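Local structure of putative branched chain amino acid ABC transporter, periplasmic amino acid-binding protein (Brucella ovis, 4XFK) at residues 80-85 / 110-115; 128-133 / 321-326; 12-17 / 51-56; 56-61 / 72-77. The protein probably serves as the periplasmic amino-acid-binding component of an ABC transport system, delivering branched-chain and related amino acids for uptake. The protein carries 1 engineered substitution. All blocks are in the same frame, centred on the assembly; numbering follows the deposited sequence.

All four contacts belong to the lobe built round the five-stranded parallel sheet. Contact 1 is its buried centre, pairing strands 81-84 and 111-114 and ending at a sodium site. Contact 3 pairs strand 13-18 with the outermost strand 54-59, so it is only partly buried and mixes apolar packing with a lysine and a glutamine. Contact 4 starts from that same strand, shares Leu56 with contact 3, and meets helix 63-76 at the surface through a tyrosine-aspartate bond. Contact 2, buried again, lies beyond the opposite outer strand, 131-133, where three aromatic rings receive helix 322-331. Backbone hydrogen bonds carry contacts 1 and 3; side chains carry 2 and 4.

Contact 1 of 4, residues 80-85 / 110-115; sequences QIIVQG and VLYLNL. With NA (sodium ion), chain D.
Val83 and Leu115 meet methyl against methyl, with Val83 CG1 only 3.4 Å from Leu115 CD1, closer than ordinary van der Waals contact. That methyl stands anti to the backbone N of Val83 (chi1 169°), which turns it toward Leu115. On the same face of the sheet, Ile81 CG2 sits 3.6 Å from Leu113 CG. Ile81 and Val83 thus each reach the leucine two places beyond their partner in the register, and helix 296-312 covers this layer through Phe306, Ala299 and Leu303.

The other face, also buried, is apolar where Ile82 CG1 meets Val110 CG1 and turns polar further along. There Tyr112 OH donates to Gln84 OE1 at 2.7 Å, the amide and ring planes being 42° apart, while Gln84 NE2 is taken by Ser87 O. Strands 81-84 and 111-114 are parallel neighbours in a beta-alpha-beta unit of the periplasmic binding protein fold; the connecting helix 88-104 lies against both Gln84 and Tyr112.

Backbone pairing is firm at Gln80 O and at both polar atoms of Ile82, whose N reaches Leu111 O at 2.8 Å. At Gln84 and Asn114 the strands stand further apart, CA to CA 5.6 Å, and the bond from Gln84 N to Leu113 O is a weak 3.5 Å, before Leu115 N closes on Gln84 O. Just beyond, Gly85 O binds the sodium ion at 2.3 Å, with two waters, Gly116 O and Tyr31 OH completing the site. At the other end, the partly exposed Gln80 turns its amide away from 110-115, and its OE1 accepts from Lys13 N.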
# COMPACT_ATOMS: atom_id res chain seq x y z
N GLN A 80 12.55 -17.84 -4.68
CA GLN A 80 12.88 -17.08 -5.88
C GLN A 80 12.18 -15.72 -5.86
O GLN A 80 12.46 -14.86 -6.70
CB GLN A 80 12.47 -17.82 -7.15
CG GLN A 80 12.98 -19.25 -7.27
CD GLN A 80 11.92 -20.26 -6.88
OE1 GLN A 80 10.96 -19.93 -6.18
NE2 GLN A 80 12.08 -21.50 -7.32
N ILE A 81 11.25 -15.55 -4.93
CA ILE A 81 10.44 -14.35 -4.82
C ILE A 81 10.31 -13.96 -3.35
O ILE A 81 10.07 -14.81 -2.49
CB ILE A 81 9.02 -14.56 -5.41
CG1 ILE A 81 9.12 -15.11 -6.83
CG2 ILE A 81 8.20 -13.27 -5.35
CD1 ILE A 81 7.81 -15.17 -7.54
N ILE A 82 10.50 -12.67 -3.09
CA ILE A 82 10.32 -12.07 -1.77
C ILE A 82 9.12 -11.13 -1.84
O ILE A 82 9.04 -10.30 -2.75
CB ILE A 82 11.55 -11.21 -1.38
CG1 ILE A 82 12.84 -12.04 -1.45
CG2 ILE A 82 11.35 -10.55 -0.01
CD1 ILE A 82 12.90 -13.19 -0.47
N VAL A 83 8.22 -11.24 -0.87
CA VAL A 83 7.06 -10.36 -0.78
C VAL A 83 7.06 -9.64 0.57
O VAL A 83 7.31 -10.26 1.62
CB VAL A 83 5.77 -11.17 -0.91
CG1 VAL A 83 4.58 -10.33 -0.56
CG2 VAL A 83 5.65 -11.75 -2.33
N GLN A 84 6.78 -8.33 0.54
CA GLN A 84 6.75 -7.51 1.75
C GLN A 84 6.01 -6.23 1.42
O GLN A 84 5.94 -5.84 0.24
CB GLN A 84 8.18 -7.21 2.22
CG GLN A 84 8.29 -6.34 3.48
CD GLN A 84 8.34 -4.85 3.17
OE1 GLN A 84 8.43 -4.45 2.01
NE2 GLN A 84 8.29 -4.03 4.21
N GLY A 85 5.44 -5.56 2.42
CA GLY A 85 4.81 -4.28 2.18
C GLY A 85 4.55 -3.35 3.36
O GLY A 85 4.09 -2.22 3.14
N VAL A 110 16.51 -13.03 -7.98
CA VAL A 110 15.37 -13.08 -7.08
C VAL A 110 14.48 -11.86 -7.34
O VAL A 110 14.98 -10.75 -7.56
CB VAL A 110 15.85 -13.12 -5.61
CG1 VAL A 110 14.71 -12.92 -4.62
CG2 VAL A 110 16.60 -14.43 -5.33
N LEU A 111 13.17 -12.08 -7.33
CA LEU A 111 12.20 -11.00 -7.50
C LEU A 111 11.72 -10.46 -6.17
O LEU A 111 11.49 -11.22 -5.24
CB LEU A 111 10.98 -11.49 -8.27
CG LEU A 111 11.06 -11.60 -9.78
CD1 LEU A 111 9.99 -12.52 -10.31
CD2 LEU A 111 10.94 -10.20 -10.39
N TYR A 112 11.55 -9.14 -6.09
CA TYR A 112 10.92 -8.52 -4.93
C TYR A 112 9.57 -7.95 -5.38
O TYR A 112 9.51 -6.99 -6.15
CB TYR A 112 11.83 -7.45 -4.33
CG TYR A 112 11.22 -6.58 -3.25
CD1 TYR A 112 10.22 -7.06 -2.40
CD2 TYR A 112 11.66 -5.27 -3.08
CE1 TYR A 112 9.66 -6.24 -1.42
CE2 TYR A 112 11.11 -4.46 -2.12
CZ TYR A 112 10.12 -4.94 -1.30
OH TYR A 112 9.59 -4.10 -0.35
N LEU A 113 8.49 -8.60 -4.94
CA LEU A 113 7.15 -8.07 -5.16
C LEU A 113 6.76 -7.22 -3.96
O LEU A 113 6.49 -7.72 -2.87
CB LEU A 113 6.14 -9.21 -5.34
CG LEU A 113 6.50 -10.26 -6.40
CD1 LEU A 113 5.36 -11.26 -6.49
CD2 LEU A 113 6.79 -9.63 -7.75
N ASN A 114 6.79 -5.92 -4.19
CA ASN A 114 6.48 -4.94 -3.17
C ASN A 114 4.98 -4.70 -3.19
O ASN A 114 4.44 -4.09 -4.11
CB ASN A 114 7.29 -3.68 -3.46
CG ASN A 114 6.86 -2.49 -2.65
OD1 ASN A 114 6.00 -2.59 -1.77
ND2 ASN A 114 7.45 -1.34 -2.94
N LEU A 115 4.29 -5.21 -2.17
CA LEU A 115 2.84 -5.13 -2.16
C LEU A 115 2.29 -3.96 -1.38
O LEU A 115 1.07 -3.85 -1.21
CB LEU A 115 2.23 -6.44 -1.61
CG LEU A 115 2.49 -7.71 -2.42
CD1 LEU A 115 1.74 -8.88 -1.81
CD2 LEU A 115 2.09 -7.55 -3.88
NA NA D . 2.28 -0.82 3.33
O HOH W 1 0.71 0.79 3.03
O HOH W 2 2.29 -0.46 5.52

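Contact 2 of 4, residues 128-133 / 321-326; sequences HFYHFR and NTTDIA
Phe129 lays the CE2 side of its ring against the methyl of Ala326, 3.5 Å from CE2 to CB. Having CG anti to the backbone N (chi1 -178°) directs the ring to the helix. Phe132 takes the same alanine from another direction: its CZ lies 3.8 Å from Ala326 CB and also close to the carbonyl oxygen of that residue. The one methyl thus touches two phenyl rings.

The polar link is Tyr130 OH to Thr323 OG1 at 2.6 Å, a short hydrogen bond in which either hydroxyl may donate. OG1 lies at the edge of the tyrosine ring, in its plane. The ring itself is backed by its neighbour, since Phe129 CD2 stands 3.5 Å above its centre. Ahead of Thr323, Asn321 is the N-cap of the helix: its OD1 accepts from Asp324 N at 3.0 Å, the donor lying 45° out of the carbonyl plane.

Residues 128-131 form a type I beta turn leading into strand 131-133, the outermost strand beside 111-114. Helix 322-331 rests against this border of the sheet, with Leu111 touching Tyr130, Phe132 and Ile325, and the ring of His348 stacked on Phe132.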
# COMPACT_ATOMS: atom_id res chain seq x y z
N HIS A 128 14.78 -0.76 -9.80
CA HIS A 128 15.55 -1.74 -10.55
C HIS A 128 14.62 -2.79 -11.12
O HIS A 128 13.44 -2.87 -10.74
CB HIS A 128 16.69 -2.36 -9.73
CG HIS A 128 16.22 -3.13 -8.53
ND1 HIS A 128 16.07 -4.50 -8.53
CD2 HIS A 128 15.88 -2.72 -7.29
CE1 HIS A 128 15.65 -4.90 -7.34
NE2 HIS A 128 15.53 -3.83 -6.57
N PHE A 129 15.15 -3.59 -12.04
CA PHE A 129 14.32 -4.46 -12.85
C PHE A 129 13.60 -5.54 -12.04
O PHE A 129 12.51 -5.96 -12.40
CB PHE A 129 15.16 -5.10 -13.96
CG PHE A 129 14.37 -5.98 -14.88
CD1 PHE A 129 13.58 -5.45 -15.89
CD2 PHE A 129 14.43 -7.36 -14.75
CE1 PHE A 129 12.86 -6.28 -16.74
CE2 PHE A 129 13.73 -8.19 -15.60
CZ PHE A 129 12.93 -7.65 -16.60
N TYR A 130 14.20 -5.98 -10.94
CA TYR A 130 13.64 -7.10 -10.19
C TYR A 130 12.79 -6.68 -8.99
O TYR A 130 12.39 -7.52 -8.19
CB TYR A 130 14.74 -8.11 -9.81
CG TYR A 130 15.30 -8.82 -11.03
CD1 TYR A 130 14.66 -9.93 -11.57
CD2 TYR A 130 16.45 -8.35 -11.67
CE1 TYR A 130 15.17 -10.58 -12.70
CE2 TYR A 130 16.95 -8.98 -12.80
CZ TYR A 130 16.31 -10.09 -13.31
OH TYR A 130 16.81 -10.71 -14.43
N HIS A 131 12.52 -5.38 -8.89
CA HIS A 131 11.51 -4.86 -7.98
C HIS A 131 10.27 -4.45 -8.78
O HIS A 131 10.38 -3.83 -9.85
CB HIS A 131 12.04 -3.65 -7.19
CG HIS A 131 10.96 -2.81 -6.56
ND1 HIS A 131 10.42 -1.71 -7.20
CD2 HIS A 131 10.32 -2.89 -5.37
CE1 HIS A 131 9.49 -1.17 -6.43
NE2 HIS A 131 9.42 -1.86 -5.31
N PHE A 132 9.10 -4.80 -8.24
CA PHE A 132 7.83 -4.35 -8.79
C PHE A 132 6.98 -3.84 -7.65
O PHE A 132 6.83 -4.54 -6.63
CB PHE A 132 7.09 -5.51 -9.46
CG PHE A 132 7.71 -5.97 -10.74
CD1 PHE A 132 8.77 -6.85 -10.74
CD2 PHE A 132 7.22 -5.52 -11.96
CE1 PHE A 132 9.34 -7.28 -11.93
CE2 PHE A 132 7.77 -5.95 -13.15
CZ PHE A 132 8.83 -6.83 -13.14
N ARG A 133 6.39 -2.66 -7.82
CA ARG A 133 5.46 -2.12 -6.82
C ARG A 133 4.02 -2.22 -7.31
O ARG A 133 3.68 -1.72 -8.39
CB ARG A 133 5.80 -0.67 -6.44
CG ARG A 133 4.68 -0.03 -5.63
CD ARG A 133 5.13 1.04 -4.67
NE ARG A 133 5.79 2.17 -5.32
CZ ARG A 133 6.58 3.01 -4.67
NH1 ARG A 133 7.15 4.02 -5.30
NH2 ARG A 133 6.80 2.81 -3.38
N ASN A 321 12.29 -19.39 -14.27
CA ASN A 321 13.13 -18.30 -14.72
C ASN A 321 12.50 -16.98 -14.29
O ASN A 321 11.48 -16.57 -14.83
CB ASN A 321 13.28 -18.36 -16.24
CG ASN A 321 14.27 -17.35 -16.78
OD1 ASN A 321 14.20 -16.17 -16.46
ND2 ASN A 321 15.20 -17.82 -17.60
N THR A 322 13.12 -16.33 -13.32
CA THR A 322 12.54 -15.11 -12.77
C THR A 322 12.59 -13.94 -13.75
O THR A 322 11.80 -13.02 -13.64
CB THR A 322 13.21 -14.71 -11.46
OG1 THR A 322 14.63 -14.69 -11.66
CG2 THR A 322 12.88 -15.70 -10.35
N THR A 323 13.51 -13.96 -14.71
CA THR A 323 13.53 -12.92 -15.73
C THR A 323 12.30 -13.05 -16.62
O THR A 323 11.65 -12.05 -16.94
CB THR A 323 14.81 -12.95 -16.57
OG1 THR A 323 15.93 -12.84 -15.68
CG2 THR A 323 14.84 -11.78 -17.56
N ASP A 324 11.96 -14.28 -17.00
CA ASP A 324 10.75 -14.51 -17.77
C ASP A 324 9.51 -14.11 -16.99
O ASP A 324 8.58 -13.53 -17.55
CB ASP A 324 10.65 -15.98 -18.23
CG ASP A 324 11.72 -16.35 -19.24
OD1 ASP A 324 12.24 -15.43 -19.92
OD2 ASP A 324 12.02 -17.55 -19.36
N ILE A 325 9.49 -14.38 -15.69
CA ILE A 325 8.36 -13.96 -14.86
C ILE A 325 8.28 -12.43 -14.83
O ILE A 325 7.20 -11.86 -15.01
CB ILE A 325 8.44 -14.53 -13.43
CG1 ILE A 325 8.26 -16.06 -13.47
CG2 ILE A 325 7.39 -13.89 -12.52
CD1 ILE A 325 8.56 -16.76 -12.15
N ALA A 326 9.42 -11.77 -14.66
CA ALA A 326 9.46 -10.31 -14.62
C ALA A 326 8.92 -9.69 -15.91
O ALA A 326 8.11 -8.76 -15.88
CB ALA A 326 10.88 -9.83 -14.37

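Contact 3 of 4, residues 12-17 / 51-56; sequences LKIALV and EKIQIL
With CG anti to the carbonyl carbon in both Lys13 (chi1 -64°) and Gln54 (chi1 -67°), and both chains extended beyond it, these two side chains run side by side in the same direction. The contact is made by the aliphatic part of the lysine: its CE lies 3.5 Å from Gln54 OE1. On the opposite face of the sheet Ile53 turns CG2 anti to its backbone N, and this methyl meets Ile14 CD1 at 3.7 Å. Leu12 runs alongside Ile53 more loosely, CD2 to CD1 at 4.2 Å.

Strand 13-18 and strand 54-59 are parallel neighbours, the first beta-alpha-beta unit of this periplasmic binding protein lobe. Helix 26-44 joins them and covers the isoleucine face, with Leu39 against Ile14 and Ile55, and Ile42 against Ile53.

Backbone bonds run from Gln54 N to Leu12 O, then Ile14 N to Gln54 O at 2.9 Å, nearly straight at 178°. Leu56 N follows on Ile14 O, and Leu16 N on Leu56 O. Besides that bond, Leu56 O is also approached by Ala15 CA, a CA-H...O contact at 3.1 Å. Where the two chains diverge before the strands begin, a water steps in: it accepts from Leu12 N at 2.8 Å and lies within donating distance of Glu51 O, 3.1 Å away.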
# COMPACT_ATOMS: atom_id res chain seq x y z
N LEU A 12 7.69 -23.20 -7.33
CA LEU A 12 7.89 -21.80 -7.01
C LEU A 12 7.79 -21.63 -5.50
O LEU A 12 6.83 -22.08 -4.88
CB LEU A 12 6.82 -20.96 -7.71
CG LEU A 12 6.97 -19.45 -7.60
CD1 LEU A 12 8.28 -18.99 -8.22
CD2 LEU A 12 5.79 -18.78 -8.27
N LYS A 13 8.80 -20.98 -4.93
CA LYS A 13 8.85 -20.72 -3.50
C LYS A 13 8.82 -19.22 -3.27
O LYS A 13 9.72 -18.48 -3.71
CB LYS A 13 10.12 -21.32 -2.89
CG LYS A 13 10.17 -22.85 -2.98
CD LYS A 13 11.43 -23.40 -2.30
CE LYS A 13 11.48 -24.92 -2.33
NZ LYS A 13 12.64 -25.43 -1.54
N ILE A 14 7.80 -18.76 -2.56
CA ILE A 14 7.59 -17.34 -2.31
C ILE A 14 7.72 -17.06 -0.82
O ILE A 14 6.99 -17.65 -0.01
CB ILE A 14 6.21 -16.88 -2.81
CG1 ILE A 14 6.07 -17.18 -4.31
CG2 ILE A 14 5.99 -15.40 -2.53
CD1 ILE A 14 4.80 -16.66 -4.93
N ALA A 15 8.63 -16.16 -0.47
CA ALA A 15 8.88 -15.81 0.92
C ALA A 15 8.17 -14.53 1.32
O ALA A 15 8.37 -13.49 0.70
CB ALA A 15 10.36 -15.67 1.18
N LEU A 16 7.37 -14.60 2.37
CA LEU A 16 6.72 -13.43 2.95
C LEU A 16 7.57 -12.98 4.13
O LEU A 16 7.72 -13.71 5.12
CB LEU A 16 5.31 -13.79 3.42
CG LEU A 16 4.55 -12.69 4.15
CD1 LEU A 16 4.31 -11.48 3.26
CD2 LEU A 16 3.23 -13.22 4.71
N VAL A 17 8.17 -11.80 4.01
CA VAL A 17 9.02 -11.27 5.06
C VAL A 17 8.29 -10.09 5.68
O VAL A 17 8.24 -9.01 5.11
CB VAL A 17 10.39 -10.83 4.51
CG1 VAL A 17 11.26 -10.24 5.62
CG2 VAL A 17 11.10 -12.01 3.83
N GLU A 51 3.20 -27.67 -9.73
CA GLU A 51 3.30 -27.90 -8.29
C GLU A 51 2.61 -26.77 -7.55
O GLU A 51 2.51 -25.65 -8.06
CB GLU A 51 4.77 -27.96 -7.84
CG GLU A 51 5.61 -29.04 -8.52
CD GLU A 51 5.20 -30.46 -8.15
OE1 GLU A 51 4.55 -30.66 -7.10
OE2 GLU A 51 5.55 -31.39 -8.90
N LYS A 52 2.16 -27.04 -6.34
CA LYS A 52 1.69 -25.95 -5.48
C LYS A 52 2.80 -24.92 -5.30
O LYS A 52 3.97 -25.26 -5.27
CB LYS A 52 1.25 -26.48 -4.12
CG LYS A 52 0.11 -27.48 -4.16
CD LYS A 52 -1.16 -26.92 -4.76
CE LYS A 52 -2.34 -27.84 -4.41
NZ LYS A 52 -3.62 -27.46 -5.09
N ILE A 53 2.41 -23.66 -5.18
CA ILE A 53 3.35 -22.62 -4.78
C ILE A 53 3.56 -22.75 -3.28
O ILE A 53 2.60 -22.84 -2.51
CB ILE A 53 2.81 -21.22 -5.10
CG1 ILE A 53 2.68 -21.04 -6.62
CG2 ILE A 53 3.71 -20.15 -4.54
CD1 ILE A 53 1.92 -19.79 -7.02
N GLN A 54 4.82 -22.80 -2.86
CA GLN A 54 5.15 -22.86 -1.45
C GLN A 54 5.24 -21.46 -0.87
O GLN A 54 5.90 -20.58 -1.44
CB GLN A 54 6.46 -23.60 -1.23
CG GLN A 54 6.36 -25.06 -1.60
CD GLN A 54 7.68 -25.79 -1.49
OE1 GLN A 54 8.50 -25.50 -0.62
NE2 GLN A 54 7.89 -26.74 -2.38
N ILE A 55 4.57 -21.25 0.25
CA ILE A 55 4.54 -19.96 0.91
C ILE A 55 5.41 -20.07 2.15
O ILE A 55 5.06 -20.76 3.09
CB ILE A 55 3.11 -19.56 1.28
CG1 ILE A 55 2.19 -19.66 0.06
CG2 ILE A 55 3.08 -18.16 1.86
CD1 ILE A 55 0.73 -19.45 0.38
N LEU A 56 6.56 -19.41 2.11
CA LEU A 56 7.53 -19.49 3.19
C LEU A 56 7.47 -18.20 3.99
O LEU A 56 7.79 -17.13 3.48
CB LEU A 56 8.93 -19.66 2.62
CG LEU A 56 9.18 -20.85 1.69
CD1 LEU A 56 10.65 -20.88 1.28
CD2 LEU A 56 8.74 -22.16 2.33
O HOH W 3 5.11 -24.05 -7.76

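Contact 4 of 4, residues 56-61 / 72-77; sequences LEYDNQ and KAAIAD
Tyr58 reaches from strand 54-59 to Ala74 and Asp77 on the last turn of helix 63-76 and just past it. Its CG is anti to the carbonyl carbon (chi1 -62°), which sends the ring toward the helix. Strand, helix and the following strand 81-84 make a beta-alpha-beta crossover of the periplasmic binding protein fold, one that passes over strand 13-18 because that strand lies between the other two in the sheet. Ala15 of the bridged strand touches both Tyr58 and Ala74.

The polar interaction is a single hydrogen bond. Tyr58 OH donates to Asp77 OD2 at 2.6 Å, using the anti lone pair of that oxygen, the one turned away from the other carboxylate oxygen. Ring and carboxylate are nearly coplanar, 21° apart, and OD2 lies in the plane of the ring at its edge. Just past the C-terminal end of the helix the carboxylate would feel an unfavourable helix dipole, which the phenol proton may partly offset.

The apolar interactions centre on the same ring. Ala74 CB makes a CH-pi contact over one face, 4.1 Å from the centroid and 28° off the normal. Ala73 CB approaches Tyr58 CE2, also at 4.1 Å. Leu56, two residues earlier on the strand, puts CD1 4.3 Å from Asp77 CB, a looser approach at the helix end.

Backbone bonding holds the aspartate in place: Asp77 N donates to Ala73 O at 2.9 Å, continuing the helical pattern. Asp77 CB itself lies 3.3 Å from Tyr58 OH.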
# COMPACT_ATOMS: atom_id res chain seq x y z
N LEU A 56 6.56 -19.41 2.11
CA LEU A 56 7.53 -19.49 3.19
C LEU A 56 7.47 -18.20 3.99
O LEU A 56 7.79 -17.13 3.48
CB LEU A 56 8.93 -19.66 2.62
CG LEU A 56 9.18 -20.85 1.69
CD1 LEU A 56 10.65 -20.88 1.28
CD2 LEU A 56 8.74 -22.16 2.33
N GLU A 57 7.06 -18.28 5.24
CA GLU A 57 6.89 -17.08 6.05
C GLU A 57 8.09 -16.83 6.96
O GLU A 57 8.61 -17.77 7.57
CB GLU A 57 5.62 -17.19 6.88
CG GLU A 57 4.35 -17.31 6.04
CD GLU A 57 3.11 -17.55 6.88
OE1 GLU A 57 2.66 -16.62 7.57
OE2 GLU A 57 2.58 -18.68 6.86
N TYR A 58 8.52 -15.57 7.03
CA TYR A 58 9.63 -15.15 7.89
C TYR A 58 9.19 -13.97 8.73
O TYR A 58 9.01 -12.86 8.23
CB TYR A 58 10.87 -14.79 7.05
CG TYR A 58 11.39 -15.97 6.27
CD1 TYR A 58 10.83 -16.30 5.04
CD2 TYR A 58 12.41 -16.76 6.76
CE1 TYR A 58 11.27 -17.39 4.33
CE2 TYR A 58 12.87 -17.86 6.05
CZ TYR A 58 12.29 -18.16 4.83
OH TYR A 58 12.72 -19.25 4.11
N ASP A 59 9.00 -14.22 10.02
CA ASP A 59 8.59 -13.20 10.97
C ASP A 59 9.78 -12.29 11.27
O ASP A 59 10.75 -12.71 11.87
CB ASP A 59 8.11 -13.90 12.24
CG ASP A 59 7.54 -12.95 13.29
OD1 ASP A 59 7.40 -11.74 13.02
OD2 ASP A 59 7.23 -13.46 14.40
N ASN A 60 9.69 -11.05 10.80
CA ASN A 60 10.75 -10.08 10.99
C ASN A 60 10.41 -9.18 12.17
O ASN A 60 9.51 -8.33 12.08
CB ASN A 60 10.95 -9.22 9.74
CG ASN A 60 11.97 -8.12 9.97
OD1 ASN A 60 12.86 -8.27 10.81
ND2 ASN A 60 11.83 -7.01 9.25
N GLN A 61 11.13 -9.36 13.27
CA GLN A 61 10.88 -8.59 14.49
C GLN A 61 11.86 -7.44 14.65
O GLN A 61 11.78 -6.69 15.62
CB GLN A 61 10.98 -9.51 15.70
CG GLN A 61 9.84 -10.50 15.76
CD GLN A 61 8.54 -9.83 16.16
OE1 GLN A 61 8.49 -9.07 17.13
NE2 GLN A 61 7.47 -10.11 15.42
N LYS A 72 18.29 -13.06 3.50
CA LYS A 72 19.34 -14.05 3.31
C LYS A 72 18.82 -15.46 3.60
O LYS A 72 19.09 -16.39 2.85
CB LYS A 72 20.55 -13.73 4.20
CG LYS A 72 21.28 -12.45 3.81
CD LYS A 72 22.42 -12.15 4.77
CE LYS A 72 22.85 -10.69 4.70
NZ LYS A 72 23.25 -10.26 3.33
N ALA A 73 18.04 -15.59 4.67
CA ALA A 73 17.50 -16.90 5.04
C ALA A 73 16.54 -17.41 3.98
O ALA A 73 16.59 -18.58 3.60
CB ALA A 73 16.82 -16.82 6.40
N ALA A 74 15.67 -16.53 3.50
CA ALA A 74 14.68 -16.91 2.49
C ALA A 74 15.36 -17.40 1.21
O ALA A 74 14.97 -18.43 0.64
CB ALA A 74 13.77 -15.74 2.20
N ILE A 75 16.36 -16.66 0.75
CA ILE A 75 17.07 -17.05 -0.46
C ILE A 75 17.80 -18.39 -0.27
O ILE A 75 17.76 -19.25 -1.15
CB ILE A 75 18.05 -15.95 -0.92
CG1 ILE A 75 17.26 -14.72 -1.39
CG2 ILE A 75 18.94 -16.45 -2.05
CD1 ILE A 75 18.12 -13.49 -1.62
N ALA A 76 18.42 -18.57 0.89
CA ALA A 76 19.08 -19.83 1.21
C ALA A 76 18.10 -21.00 1.22
O ALA A 76 18.46 -22.13 0.89
CB ALA A 76 19.81 -19.73 2.55
N ASP A 77 16.86 -20.72 1.61
CA ASP A 77 15.81 -21.74 1.64
C ASP A 77 15.20 -21.99 0.26
O ASP A 77 14.28 -22.79 0.13
CB ASP A 77 14.71 -21.36 2.63
CG ASP A 77 15.15 -21.49 4.08
OD1 ASP A 77 16.07 -22.29 4.35
OD2 ASP A 77 14.58 -20.80 4.95